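Local coordinates for protein kinase (Staphylococcus aureus subsp. aureus Mu50, PDB 3PY9) that probably senses muropeptides or peptidoglycan outside the cell through its extracellular PASTA domains and passes the signal to a Ser/Thr kinase domain, at residues L83-E86 and E87-K91. Numbering follows the deposited sequence.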
ATOM      1  N   LEU A  83       2.313 -12.286   5.493  1.00 41.49           N
ATOM      2  CA  LEU A  83       2.764 -13.065   6.664  1.00 41.27           C
ATOM      3  C   LEU A  83       4.188 -12.682   7.029  1.00 40.96           C
ATOM      4  O   LEU A  83       4.940 -12.249   6.150  1.00 41.18           O
ATOM      5  CB  LEU A  83       2.750 -14.570   6.363  1.00 41.62           C
ATOM      6  CG  LEU A  83       1.542 -15.197   5.659  1.00 42.99           C
ATOM      7  CD1 LEU A  83       1.789 -16.680   5.436  1.00 42.72           C
ATOM      8  CD2 LEU A  83       0.222 -14.953   6.450  1.00 44.87           C
ATOM      9  N   PRO A  84       4.581 -12.862   8.318  1.00 40.78           N
ATOM     10  CA  PRO A  84       5.989 -12.705   8.711  1.00 40.47           C
ATOM     11  C   PRO A  84       6.856 -13.731   7.984  1.00 40.76           C
ATOM     12  O   PRO A  84       6.364 -14.808   7.655  1.00 40.58           O
ATOM     13  CB  PRO A  84       5.994 -13.020  10.209  1.00 40.39           C
ATOM     14  CG  PRO A  84       4.608 -12.948  10.648  1.00 40.05           C
ATOM     15  CD  PRO A  84       3.732 -13.235   9.464  1.00 40.32           C
ATOM     16  N   LYS A  85       8.131 -13.397   7.775  1.00 40.93           N
ATOM     17  CA  LYS A  85       9.055 -14.203   6.974  1.00 41.45           C
ATOM     18  C   LYS A  85       9.066 -15.675   7.332  1.00 41.86           C
ATOM     19  O   LYS A  85       8.990 -16.523   6.454  1.00 41.98           O
ATOM     20  CB  LYS A  85      10.489 -13.646   7.040  1.00 41.14           C
ATOM     21  CG  LYS A  85      11.457 -14.367   6.112  1.00 40.12           C
ATOM     22  CD  LYS A  85      12.861 -13.814   6.151  1.00 41.75           C
ATOM     23  CE  LYS A  85      13.644 -14.294   7.357  1.00 44.18           C
ATOM     24  NZ  LYS A  85      15.112 -14.058   7.166  1.00 46.66           N
ATOM     25  N   GLU A  86       9.185 -15.977   8.621  1.00 43.09           N
ATOM     26  CA  GLU A  86       9.299 -17.371   9.066  1.00 44.02           C
ATOM     27  C   GLU A  86       8.018 -18.179   8.856  1.00 43.77           C
ATOM     28  O   GLU A  86       8.097 -19.336   8.445  1.00 43.44           O
ATOM     29  CB  GLU A  86       9.822 -17.465  10.514  1.00 44.76           C
ATOM     30  CG  GLU A  86       8.892 -16.939  11.610  1.00 48.00           C
ATOM     31  CD  GLU A  86       8.504 -18.015  12.625  1.00 52.87           C
ATOM     32  OE1 GLU A  86       9.415 -18.517  13.326  1.00 53.38           O
ATOM     33  OE2 GLU A  86       7.289 -18.342  12.731  1.00 54.25           O
ATOM     34  N   GLU A  87       6.851 -17.569   9.105  1.00 43.85           N
ATOM     35  CA  GLU A  87       5.559 -18.214   8.788  1.00 44.14           C
ATOM     36  C   GLU A  87       5.492 -18.563   7.289  1.00 43.99           C
ATOM     37  O   GLU A  87       5.118 -19.674   6.912  1.00 43.16           O
ATOM     38  CB  GLU A  87       4.361 -17.343   9.216  1.00 44.24           C
ATOM     39  CG  GLU A  87       2.954 -18.016   9.094  1.00 43.90           C
ATOM     40  CD  GLU A  87       1.784 -17.085   9.490  1.00 44.41           C
ATOM     41  OE1 GLU A  87       2.025 -15.941   9.911  1.00 44.61           O
ATOM     42  OE2 GLU A  87       0.606 -17.495   9.407  1.00 45.02           O
ATOM     43  N   ALA A  88       5.893 -17.605   6.457  1.00 44.34           N
ATOM     44  CA  ALA A  88       5.922 -17.761   5.004  1.00 44.45           C
ATOM     45  C   ALA A  88       6.748 -18.978   4.548  1.00 44.81           C
ATOM     46  O   ALA A  88       6.324 -19.727   3.667  1.00 43.88           O
ATOM     47  CB  ALA A  88       6.464 -16.501   4.376  1.00 43.98           C
ATOM     48  N   LEU A  89       7.924 -19.142   5.158  1.00 45.58           N
ATOM     49  CA  LEU A  89       8.889 -20.173   4.782  1.00 46.25           C
ATOM     50  C   LEU A  89       8.421 -21.545   5.241  1.00 47.62           C
ATOM     51  O   LEU A  89       8.486 -22.524   4.482  1.00 47.57           O
ATOM     52  CB  LEU A  89      10.274 -19.856   5.360  1.00 45.55           C
ATOM     53  CG  LEU A  89      11.133 -18.756   4.711  1.00 44.19           C
ATOM     54  CD1 LEU A  89      12.385 -18.480   5.533  1.00 41.89           C
ATOM     55  CD2 LEU A  89      11.516 -19.123   3.284  1.00 43.54           C
ATOM     56  N   GLN A  90       7.947 -21.604   6.485  1.00 49.05           N
ATOM     57  CA  GLN A  90       7.347 -22.815   7.037  1.00 50.31           C
ATOM     58  C   GLN A  90       6.213 -23.305   6.134  1.00 50.65           C
ATOM     59  O   GLN A  90       6.219 -24.458   5.718  1.00 51.41           O
ATOM     60  CB  GLN A  90       6.872 -22.588   8.484  1.00 49.95           C
ATOM     61  CG  GLN A  90       8.020 -22.536   9.525  1.00 51.42           C
ATOM     62  CD  GLN A  90       7.567 -22.125  10.954  1.00 51.77           C
ATOM     63  OE1 GLN A  90       6.388 -21.844  11.196  1.00 52.87           O
ATOM     64  NE2 GLN A  90       8.525 -22.091  11.899  1.00 53.41           N
ATOM     65  N   LYS A  91       5.272 -22.420   5.803  1.00 51.37           N
ATOM     66  CA  LYS A  91       4.136 -22.749   4.930  1.00 52.06           C
ATOM     67  C   LYS A  91       4.578 -23.295   3.572  1.00 52.59           C
ATOM     68  O   LYS A  91       3.860 -24.082   2.944  1.00 53.07           O
ATOM     69  CB  LYS A  91       3.246 -21.518   4.729  1.00 52.14           C
ATOM     70  CG  LYS A  91       1.952 -21.767   3.954  1.00 52.97           C
ATOM     71  CD  LYS A  91       0.811 -22.174   4.881  1.00 55.46           C
ATOM     72  CE  LYS A  91      -0.298 -22.928   4.123  1.00 57.12           C
ATOM     73  NZ  LYS A  91      -1.363 -23.430   5.057  1.00 56.85           N
TER
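Glu-87 reaches back to Leu-83 and Pro-84 at the start of helix 85-93. Glu-87 CB lies 3.6 Å from Pro-84 O. CG stands anti to the backbone N (chi1 -172°) and the rest of the chain is extended, which brings the carboxylate back beside Leu-83 and Pro-84. Glu-87 CG meets Leu-83 CD1 at 4.1 Å. CD sits near both methyls of Leu-83. Glu-87 OE1 comes to 3.2 Å from Pro-84 CD, a ring carbon next to the proline nitrogen, and also nears Leu-83 CB. Glu-87 OE2 faces Leu-83 CD2 at 3.9 Å. The two side chains, Leu-83 and Glu-87, cross at about a right angle, with the leucine's CB and methyls meeting the glutamate's CG and carboxylate.

Pro-84 is the N-cap residue of this helix, which belongs to the second PASTA domain of the extracellular region. Its carbonyl accepts the Ala-88 N-H in the first i to i+4 bond of the helix. The same turn places Ala-88 CB 3.3 Å from Lys-85 O. Ala-88 is buried and packs on Val-80 and on Leu-135, so this side of the helix rests on strand 133-138 and the loop at Val-80. Backbone hydrogen bonds pair Leu-83 with Ile-115 and Lys-85 with Gly-113, and tie the helix start to the chain around strand 115-118.

Two residues on, Gln-90 N donates to Glu-86 O at 3.0 Å. Gln-90 CG also rests on Glu-86 O, at 3.4 Å. The side chains of Glu-86 and Gln-90 run side by side on the exposed face and point the same way. Their carboxylate and amide planes are turned 60° apart, and Glu-86 OE1 remains 3.9 Å from Gln-90 NE2.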